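Long-range contacts in neuraminidase (Influenza A virus, PDB 4K3Y), which is a neuraminidase-like surface protein of a bat influenza A virus, with the neuraminidase beta-propeller fold but an activity not established: residues D36-N44 / R55-G63; F267-G277 / F288-F298. All coordinates share one frame; numbering follows the deposited sequence.

Contact 1: D36-N44 / R55-G63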
loop_
_atom_site.group_PDB
_atom_site.type_symbol
_atom_site.label_atom_id
_atom_site.label_comp_id
_atom_site.label_asym_id
_atom_site.label_seq_id
_atom_site.Cartn_x
_atom_site.Cartn_y
_atom_site.Cartn_z
ATOM N N ASP C 36 -10.138 -4.193 17.996
ATOM C CA ASP C 36 -9.086 -3.648 18.849
ATOM C C ASP C 36 -7.857 -3.197 18.049
ATOM O O ASP C 36 -7.051 -2.389 18.531
ATOM C CB ASP C 36 -8.685 -4.666 19.929
ATOM C CG ASP C 36 -9.791 -4.905 20.957
ATOM O OD1 ASP C 36 -10.546 -3.953 21.260
ATOM O OD2 ASP C 36 -9.903 -6.048 21.467
ATOM N N GLU C 37 -7.730 -3.706 16.822
ATOM C CA GLU C 37 -6.574 -3.404 15.978
ATOM C C GLU C 37 -6.667 -2.018 15.387
ATOM O O GLU C 37 -5.696 -1.537 14.799
ATOM C CB GLU C 37 -6.429 -4.405 14.829
ATOM C CG GLU C 37 -6.646 -5.848 15.218
ATOM C CD GLU C 37 -8.095 -6.253 15.081
ATOM O OE1 GLU C 37 -8.764 -5.751 14.150
ATOM O OE2 GLU C 37 -8.567 -7.062 15.904
ATOM N N GLN C 38 -7.834 -1.386 15.512
ATOM C CA GLN C 38 -7.986 -0.020 15.014
ATOM C C GLN C 38 -7.346 0.987 15.966
ATOM O O GLN C 38 -7.389 0.829 17.199
ATOM C CB GLN C 38 -9.453 0.336 14.757
ATOM C CG GLN C 38 -10.074 -0.348 13.551
ATOM C CD GLN C 38 -11.491 0.147 13.254
ATOM O OE1 GLN C 38 -11.855 1.276 13.587
ATOM N NE2 GLN C 38 -12.293 -0.703 12.628
ATOM N N MET C 39 -6.716 1.998 15.381
ATOM C CA MET C 39 -6.340 3.196 16.108
ATOM C C MET C 39 -7.610 3.834 16.717
ATOM O O MET C 39 -8.660 3.921 16.052
ATOM C CB MET C 39 -5.664 4.182 15.144
ATOM C CG MET C 39 -5.346 5.540 15.738
ATOM S SD MET C 39 -3.865 5.474 16.753
ATOM C CE MET C 39 -2.615 5.814 15.522
ATOM N N LEU C 40 -7.519 4.247 17.982
ATOM C CA LEU C 40 -8.584 5.011 18.621
ATOM C C LEU C 40 -8.586 6.423 18.063
ATOM O O LEU C 40 -7.593 7.127 18.143
ATOM C CB LEU C 40 -8.400 5.064 20.139
ATOM C CG LEU C 40 -9.070 3.970 20.975
ATOM C CD1 LEU C 40 -8.999 2.615 20.278
ATOM C CD2 LEU C 40 -8.417 3.897 22.342
ATOM N N THR C 41 -9.713 6.836 17.501
ATOM C CA THR C 41 -9.810 8.131 16.847
ATOM C C THR C 41 -10.663 9.116 17.638
ATOM O O THR C 41 -11.559 8.717 18.388
ATOM C CB THR C 41 -10.458 7.988 15.475
ATOM O OG1 THR C 41 -11.825 7.580 15.638
ATOM C CG2 THR C 41 -9.725 6.947 14.680
ATOM N N ARG C 42 -10.374 10.401 17.451
ATOM C CA ARG C 42 -11.215 11.482 17.946
ATOM C C ARG C 42 -11.093 12.713 17.030
ATOM O O ARG C 42 -10.156 12.810 16.231
ATOM C CB ARG C 42 -10.890 11.822 19.412
ATOM C CG ARG C 42 -9.535 12.480 19.662
ATOM C CD ARG C 42 -9.453 12.993 21.106
ATOM N NE ARG C 42 -8.611 14.183 21.237
ATOM C CZ ARG C 42 -9.028 15.426 21.004
ATOM N NH1 ARG C 42 -10.277 15.655 20.622
ATOM N NH2 ARG C 42 -8.191 16.442 21.150
ATOM N N GLN C 43 -12.040 13.640 17.152
ATOM C CA GLN C 43 -12.110 14.805 16.275
ATOM C C GLN C 43 -12.106 14.366 14.797
ATOM O O GLN C 43 -11.380 14.915 13.964
ATOM C CB GLN C 43 -10.980 15.810 16.578
ATOM C CG GLN C 43 -11.334 17.294 16.311
ATOM C CD GLN C 43 -10.503 17.939 15.182
ATOM O OE1 GLN C 43 -9.779 18.908 15.406
ATOM N NE2 GLN C 43 -10.628 17.411 13.966
ATOM N N ASN C 44 -12.930 13.377 14.467
ATOM C CA ASN C 44 -13.058 12.971 13.079
ATOM C C ASN C 44 -13.748 14.035 12.231
ATOM O O ASN C 44 -14.562 14.820 12.720
ATOM C CB ASN C 44 -13.791 11.633 12.971
ATOM C CG ASN C 44 -13.090 10.530 13.727
ATOM O OD1 ASN C 44 -12.297 9.787 13.160
ATOM N ND2 ASN C 44 -13.370 10.424 15.020
ATOM N N ARG C 55 -10.686 10.586 5.624
ATOM C CA ARG C 55 -11.134 10.683 7.006
ATOM C C ARG C 55 -9.957 11.175 7.844
ATOM O O ARG C 55 -9.027 10.407 8.146
ATOM C CB ARG C 55 -11.540 9.295 7.523
ATOM C CG ARG C 55 -12.558 9.330 8.630
ATOM C CD ARG C 55 -12.118 8.605 9.877
ATOM N NE ARG C 55 -12.704 7.264 9.966
ATOM C CZ ARG C 55 -12.914 6.587 11.096
ATOM N NH1 ARG C 55 -12.616 7.114 12.273
ATOM N NH2 ARG C 55 -13.444 5.371 11.048
ATOM N N PHE C 56 -9.987 12.446 8.212
ATOM C CA PHE C 56 -8.982 12.983 9.105
ATOM C C PHE C 56 -9.389 12.821 10.559
ATOM O O PHE C 56 -10.581 12.839 10.891
ATOM C CB PHE C 56 -8.744 14.437 8.770
ATOM C CG PHE C 56 -8.047 14.621 7.477
ATOM C CD1 PHE C 56 -8.743 14.536 6.278
ATOM C CD2 PHE C 56 -6.677 14.830 7.452
ATOM C CE1 PHE C 56 -8.088 14.680 5.085
ATOM C CE2 PHE C 56 -6.019 14.971 6.262
ATOM C CZ PHE C 56 -6.719 14.899 5.074
ATOM N N PHE C 57 -8.391 12.659 11.420
ATOM C CA PHE C 57 -8.641 12.515 12.848
ATOM C C PHE C 57 -7.376 12.690 13.689
ATOM O O PHE C 57 -6.246 12.752 13.165
ATOM C CB PHE C 57 -9.266 11.154 13.158
ATOM C CG PHE C 57 -8.398 9.993 12.786
ATOM C CD1 PHE C 57 -7.455 9.493 13.683
ATOM C CD2 PHE C 57 -8.526 9.386 11.544
ATOM C CE1 PHE C 57 -6.655 8.408 13.345
ATOM C CE2 PHE C 57 -7.720 8.300 11.196
ATOM C CZ PHE C 57 -6.787 7.812 12.098
ATOM N N VAL C 58 -7.588 12.775 15.001
ATOM C CA VAL C 58 -6.501 12.803 15.969
ATOM C C VAL C 58 -6.532 11.481 16.733
ATOM O O VAL C 58 -7.604 10.975 17.049
ATOM C CB VAL C 58 -6.631 14.015 16.911
ATOM C CG1 VAL C 58 -5.538 13.990 17.979
ATOM C CG2 VAL C 58 -6.573 15.322 16.092
ATOM N N SER C 59 -5.368 10.897 16.999
ATOM C CA SER C 59 -5.319 9.547 17.576
ATOM C C SER C 59 -5.333 9.565 19.100
ATOM O O SER C 59 -5.034 10.591 19.719
ATOM C CB SER C 59 -4.047 8.863 17.165
ATOM O OG SER C 59 -2.964 9.571 17.734
ATOM N N MET C 60 -5.681 8.419 19.686
ATOM C CA MET C 60 -5.614 8.199 21.129
ATOM C C MET C 60 -4.867 6.886 21.412
ATOM O O MET C 60 -4.619 6.539 22.570
ATOM C CB MET C 60 -7.016 8.136 21.745
ATOM C CG MET C 60 -7.917 9.333 21.467
ATOM S SD MET C 60 -9.654 8.993 21.851
ATOM C CE MET C 60 -9.559 8.446 23.553
ATOM N N GLY C 61 -4.527 6.151 20.352
ATOM C CA GLY C 61 -3.700 4.961 20.475
ATOM C C GLY C 61 -4.396 3.622 20.316
ATOM O O GLY C 61 -5.283 3.458 19.481
ATOM N N TYR C 62 -3.988 2.655 21.132
ATOM C CA TYR C 62 -4.463 1.282 20.998
ATOM C C TYR C 62 -4.677 0.618 22.355
ATOM O O TYR C 62 -4.186 1.107 23.374
ATOM C CB TYR C 62 -3.424 0.460 20.232
ATOM C CG TYR C 62 -3.095 0.965 18.845
ATOM C CD1 TYR C 62 -3.851 0.568 17.749
ATOM C CD2 TYR C 62 -2.016 1.819 18.626
ATOM C CE1 TYR C 62 -3.552 1.012 16.474
ATOM C CE2 TYR C 62 -1.708 2.273 17.350
ATOM C CZ TYR C 62 -2.485 1.863 16.276
ATOM O OH TYR C 62 -2.205 2.297 14.996
ATOM N N GLY C 63 -5.395 -0.505 22.362
ATOM C CA GLY C 63 -5.469 -1.356 23.540
ATOM C C GLY C 63 -4.195 -2.177 23.726
ATOM O O GLY C 63 -3.818 -2.556 24.840
#

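Contact 2: F267-G277 / F288-F298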
loop_
_atom_site.group_PDB
_atom_site.type_symbol
_atom_site.label_atom_id
_atom_site.label_comp_id
_atom_site.label_asym_id
_atom_site.label_seq_id
_atom_site.Cartn_x
_atom_site.Cartn_y
_atom_site.Cartn_z
ATOM N N PHE C 267 -24.420 21.328 11.963
ATOM C CA PHE C 267 -24.578 22.074 10.724
ATOM C C PHE C 267 -26.027 22.423 10.406
ATOM O O PHE C 267 -26.976 21.822 10.928
ATOM C CB PHE C 267 -23.981 21.265 9.551
ATOM C CG PHE C 267 -24.665 19.928 9.318
ATOM C CD1 PHE C 267 -24.214 18.775 9.966
ATOM C CD2 PHE C 267 -25.759 19.825 8.451
ATOM C CE1 PHE C 267 -24.845 17.544 9.766
ATOM C CE2 PHE C 267 -26.393 18.584 8.245
ATOM C CZ PHE C 267 -25.941 17.451 8.906
ATOM N N MET C 268 -26.164 23.419 9.539
ATOM C CA MET C 268 -27.411 23.744 8.874
ATOM C C MET C 268 -27.087 23.822 7.383
ATOM O O MET C 268 -25.956 24.172 7.006
ATOM C CB MET C 268 -27.948 25.087 9.366
ATOM C CG MET C 268 -28.441 25.104 10.820
ATOM S SD MET C 268 -28.813 26.776 11.401
ATOM C CE MET C 268 -29.472 26.454 13.049
ATOM N N ILE C 269 -28.053 23.487 6.531
ATOM C CA ILE C 269 -27.849 23.671 5.100
ATOM C C ILE C 269 -28.823 24.707 4.560
ATOM O O ILE C 269 -30.041 24.523 4.657
ATOM C CB ILE C 269 -28.033 22.368 4.294
ATOM C CG1 ILE C 269 -27.099 21.273 4.813
ATOM C CG2 ILE C 269 -27.798 22.636 2.794
ATOM C CD1 ILE C 269 -27.340 19.910 4.178
ATOM N N GLU C 270 -28.289 25.787 3.992
ATOM C CA GLU C 270 -29.129 26.848 3.427
ATOM C C GLU C 270 -29.297 26.712 1.912
ATOM O O GLU C 270 -28.316 26.690 1.154
ATOM C CB GLU C 270 -28.560 28.228 3.758
ATOM C CG GLU C 270 -29.172 29.354 2.944
ATOM C CD GLU C 270 -30.524 29.801 3.470
ATOM O OE1 GLU C 270 -31.089 29.114 4.348
ATOM O OE2 GLU C 270 -31.019 30.851 3.006
ATOM N N GLY C 271 -30.543 26.632 1.466
ATOM C CA GLY C 271 -30.795 26.421 0.056
ATOM C C GLY C 271 -32.184 26.851 -0.347
ATOM O O GLY C 271 -32.878 27.560 0.395
ATOM N N SER C 272 -32.573 26.440 -1.549
ATOM C CA SER C 272 -33.958 26.521 -1.980
ATOM C C SER C 272 -34.705 25.691 -0.959
ATOM O O SER C 272 -35.741 26.098 -0.411
ATOM C CB SER C 272 -34.079 25.888 -3.355
ATOM O OG SER C 272 -33.111 24.859 -3.499
ATOM N N ASN C 273 -34.137 24.515 -0.709
ATOM C CA ASN C 273 -34.531 23.664 0.395
ATOM C C ASN C 273 -33.473 23.746 1.464
ATOM O O ASN C 273 -32.277 23.629 1.181
ATOM C CB ASN C 273 -34.691 22.218 -0.068
ATOM C CG ASN C 273 -36.064 21.947 -0.635
ATOM O OD1 ASN C 273 -36.916 22.845 -0.693
ATOM N ND2 ASN C 273 -36.292 20.708 -1.060
ATOM N N SER C 274 -33.918 23.958 2.691
ATOM C CA SER C 274 -32.998 24.063 3.811
ATOM C C SER C 274 -33.096 22.872 4.750
ATOM O O SER C 274 -34.082 22.138 4.755
ATOM C CB SER C 274 -33.217 25.367 4.574
ATOM O OG SER C 274 -32.620 26.451 3.886
ATOM N N TRP C 275 -32.056 22.679 5.540
ATOM C CA TRP C 275 -32.007 21.545 6.438
ATOM C C TRP C 275 -31.397 21.951 7.767
ATOM O O TRP C 275 -30.481 22.785 7.820
ATOM C CB TRP C 275 -31.145 20.429 5.840
ATOM C CG TRP C 275 -31.567 19.900 4.493
ATOM C CD1 TRP C 275 -31.171 20.365 3.266
ATOM C CD2 TRP C 275 -32.412 18.761 4.236
ATOM N NE1 TRP C 275 -31.733 19.601 2.265
ATOM C CE2 TRP C 275 -32.497 18.611 2.832
ATOM C CE3 TRP C 275 -33.109 17.860 5.056
ATOM C CZ2 TRP C 275 -33.261 17.599 2.228
ATOM C CZ3 TRP C 275 -33.867 16.850 4.452
ATOM C CH2 TRP C 275 -33.934 16.731 3.052
ATOM N N ILE C 276 -31.907 21.356 8.837
ATOM C CA ILE C 276 -31.256 21.429 10.130
ATOM C C ILE C 276 -31.038 20.017 10.631
ATOM O O ILE C 276 -31.999 19.253 10.777
ATOM C CB ILE C 276 -32.110 22.147 11.150
ATOM C CG1 ILE C 276 -32.403 23.568 10.675
ATOM C CG2 ILE C 276 -31.394 22.159 12.495
ATOM C CD1 ILE C 276 -33.395 24.266 11.528
ATOM N N GLY C 277 -29.777 19.663 10.872
ATOM C CA GLY C 277 -29.468 18.391 11.487
ATOM C C GLY C 277 -29.201 18.585 12.961
ATOM O O GLY C 277 -28.436 19.471 13.351
ATOM N N PHE C 288 -30.246 10.985 15.731
ATOM C CA PHE C 288 -29.969 12.148 14.911
ATOM C C PHE C 288 -31.107 12.319 13.932
ATOM O O PHE C 288 -31.593 11.344 13.345
ATOM C CB PHE C 288 -28.649 11.974 14.164
ATOM C CG PHE C 288 -28.185 13.213 13.454
ATOM C CD1 PHE C 288 -27.406 14.146 14.113
ATOM C CD2 PHE C 288 -28.514 13.437 12.125
ATOM C CE1 PHE C 288 -26.966 15.298 13.470
ATOM C CE2 PHE C 288 -28.083 14.579 11.481
ATOM C CZ PHE C 288 -27.300 15.513 12.155
ATOM N N GLU C 289 -31.545 13.560 13.767
ATOM C CA GLU C 289 -32.639 13.849 12.850
ATOM C C GLU C 289 -32.198 14.983 11.947
ATOM O O GLU C 289 -31.302 15.752 12.297
ATOM C CB GLU C 289 -33.944 14.187 13.604
ATOM C CG GLU C 289 -33.896 15.470 14.475
ATOM C CD GLU C 289 -35.041 15.557 15.484
ATOM O OE1 GLU C 289 -36.152 15.045 15.189
ATOM O OE2 GLU C 289 -34.837 16.142 16.573
ATOM N N ILE C 290 -32.795 15.057 10.767
ATOM C CA ILE C 290 -32.538 16.171 9.868
ATOM C C ILE C 290 -33.876 16.587 9.256
ATOM O O ILE C 290 -34.648 15.757 8.757
ATOM C CB ILE C 290 -31.408 15.859 8.811
ATOM C CG1 ILE C 290 -30.973 17.134 8.082
ATOM C CG2 ILE C 290 -31.811 14.727 7.833
ATOM C CD1 ILE C 290 -29.697 16.975 7.248
ATOM N N TYR C 291 -34.158 17.880 9.347
ATOM C CA TYR C 291 -35.472 18.418 9.029
ATOM C C TYR C 291 -35.378 19.281 7.782
ATOM O O TYR C 291 -34.532 20.181 7.712
ATOM C CB TYR C 291 -35.935 19.269 10.210
ATOM C CG TYR C 291 -37.407 19.559 10.280
ATOM C CD1 TYR C 291 -38.295 19.048 9.345
ATOM C CD2 TYR C 291 -37.913 20.351 11.295
ATOM C CE1 TYR C 291 -39.649 19.329 9.425
ATOM C CE2 TYR C 291 -39.250 20.636 11.384
ATOM C CZ TYR C 291 -40.116 20.128 10.453
ATOM O OH TYR C 291 -41.449 20.438 10.571
ATOM N N LYS C 292 -36.231 19.002 6.796
ATOM C CA LYS C 292 -36.241 19.776 5.554
ATOM C C LYS C 292 -37.196 20.955 5.695
ATOM O O LYS C 292 -38.299 20.826 6.256
ATOM C CB LYS C 292 -36.671 18.910 4.367
ATOM C CG LYS C 292 -36.450 19.570 3.003
ATOM C CD LYS C 292 -37.563 19.239 1.998
ATOM C CE LYS C 292 -37.406 17.855 1.382
ATOM N NZ LYS C 292 -37.879 17.824 -0.028
ATOM N N PHE C 293 -36.762 22.105 5.193
ATOM C CA PHE C 293 -37.579 23.308 5.218
ATOM C C PHE C 293 -37.747 23.826 3.795
ATOM O O PHE C 293 -36.788 23.839 3.014
ATOM C CB PHE C 293 -36.947 24.373 6.123
ATOM C CG PHE C 293 -36.998 24.030 7.598
ATOM C CD1 PHE C 293 -38.128 24.322 8.349
ATOM C CD2 PHE C 293 -35.918 23.421 8.235
ATOM C CE1 PHE C 293 -38.192 24.011 9.703
ATOM C CE2 PHE C 293 -35.980 23.108 9.583
ATOM C CZ PHE C 293 -37.122 23.411 10.322
ATOM N N LEU C 294 -38.968 24.235 3.454
ATOM C CA LEU C 294 -39.242 24.766 2.123
ATOM C C LEU C 294 -38.958 26.265 2.134
ATOM O O LEU C 294 -39.786 27.052 2.600
ATOM C CB LEU C 294 -40.695 24.488 1.722
ATOM C CG LEU C 294 -41.214 23.049 1.879
ATOM C CD1 LEU C 294 -42.705 22.973 1.624
ATOM C CD2 LEU C 294 -40.483 22.098 0.961
ATOM N N GLY C 295 -37.779 26.652 1.644
ATOM C CA GLY C 295 -37.320 28.032 1.727
ATOM C C GLY C 295 -36.116 28.271 2.639
ATOM O O GLY C 295 -35.523 27.332 3.165
ATOM N N THR C 296 -35.773 29.543 2.827
ATOM C CA THR C 296 -34.567 29.957 3.552
ATOM C C THR C 296 -34.661 29.759 5.067
ATOM O O THR C 296 -35.750 29.767 5.641
ATOM C CB THR C 296 -34.257 31.449 3.282
ATOM O OG1 THR C 296 -33.088 31.841 4.011
ATOM C CG2 THR C 296 -35.448 32.337 3.704
ATOM N N LEU C 297 -33.512 29.595 5.715
ATOM C CA LEU C 297 -33.464 29.464 7.165
ATOM C C LEU C 297 -33.712 30.810 7.829
ATOM O O LEU C 297 -33.860 30.885 9.050
ATOM C CB LEU C 297 -32.089 28.948 7.598
ATOM C CG LEU C 297 -31.653 27.569 7.094
ATOM C CD1 LEU C 297 -30.148 27.368 7.265
ATOM C CD2 LEU C 297 -32.423 26.465 7.802
ATOM N N PHE C 298 -33.762 31.868 7.022
ATOM C CA PHE C 298 -33.750 33.236 7.542
ATOM C C PHE C 298 -35.003 34.061 7.234
ATOM O O PHE C 298 -34.926 35.262 6.967
ATOM C CB PHE C 298 -32.492 33.933 7.047
ATOM C CG PHE C 298 -31.270 33.079 7.158
ATOM C CD1 PHE C 298 -30.801 32.683 8.408
ATOM C CD2 PHE C 298 -30.602 32.651 6.022
ATOM C CE1 PHE C 298 -29.675 31.882 8.525
ATOM C CE2 PHE C 298 -29.466 31.852 6.125
ATOM C CZ PHE C 298 -29.001 31.466 7.382
#

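Contact 1: D36-N44 / R55-G63
The T41 methyl CG2 sits over one face of the F57 ring, 3.7 Å from the ring centroid and displaced toward its rim, in a CH-pi contact. F57 presents that face because its CG lies between the backbone N and the carbonyl carbon (chi1 61°). Farther along, N44 lies beside F57 and receives R55 on its side-chain oxygen: R55 NH1 donates to N44 OD1 over 2.8 Å, arriving well above the carbonyl plane rather than along a lone pair. The other end of the same amide is held as well. N44 ND2 gives a hydrogen bond to T41 OG1, nearly in the amide plane, and another to E339, which should fix the rotation of the group.

M39 carries the opposite end of the contact. With CG anti to the backbone N (chi1 174°) and bends at the next two torsions, its chain curls so that SD comes obliquely to the Y62 ring, 4.3 Å from the centroid, a Met-aromatic contact. M39 CG also reaches F57 CE1 at 4.0 Å, which links the two aromatic groups through one side chain. On the face of L40, R42 and V58, L40 CB packs on M60 CB at 3.7 Å, while the M60 and R42 chains cross at about a right angle. R42 and V58 form a hydrogen-bonded antiparallel pair, with R42 N to V58 O at 2.9 Å and V58 N to R42 O at 2.8 Å.

This is the hairpin of strands 40-48 and 53-61, the first two of a four-stranded propeller blade. Strand 78-83 continues the sheet past 53-61, pairing with F57 and R55. Strand 349-359 of another blade touches L40, R42, N44 and R55, and strand 101-106 of a third meets Q43 and F56.

Contact 2: F267-G277 / F288-F298
K292 lays its aliphatic chain over one face of the W275 indole, with CB 3.8 Å from the centroid of the six-membered ring. The lysine swings across the indole because its CG stands opposite the backbone N (chi1 -169°), and its NZ goes on to N19.

On the sheet face of S274, I276 and F293, I276 CD1 meets F293 CE2 obliquely, and I276 CG1 and the CB of S274 both border L297 CD2. F267 and F288 cross at an oblique angle, CE1 to CZ 4.0 Å, while I290 CD1 comes to the edge of the F267 ring. F288 CZ rests on the CA of G277, 3.7 Å away.

The E270 carboxylate grips the turn that follows strand 286-294 through the syn lone pairs of both oxygens. OE1 accepts from L297 N at 2.8 Å, and OE2 from T296 OG1. The F298 ring stands beside it, tilted 44° from the carboxylate plane, and T296 OG1 closes an ST turn by accepting from F298 N.

Strands 273-279 and 286-294 are the middle pair of a four-stranded blade, flanked by 268-269 and 306-311. Strands 20-26 and 315-322 of another blade pack on it through W21 and S319.

Both contacts are antiparallel hairpins within single propeller blades, on opposite sides of the chain's centre, with centres about 31 Å apart and no touch. Contact 1 is the more buried and joins the first and second strands of its blade, whereas contact 2 takes the two central strands, with some residues at its turn end exposed. Their polar chemistry also differs: in contact 1 a buried amide gathers an arginine, a threonine and a glutamate of another blade, while in contact 2 a carboxylate ties down the turn. Sulfur and methyl groups meet rings in the first; a lysine chain and a phenylalanine pair do so in the second. E37 of contact 1 packs on P90 of a neighbouring subunit.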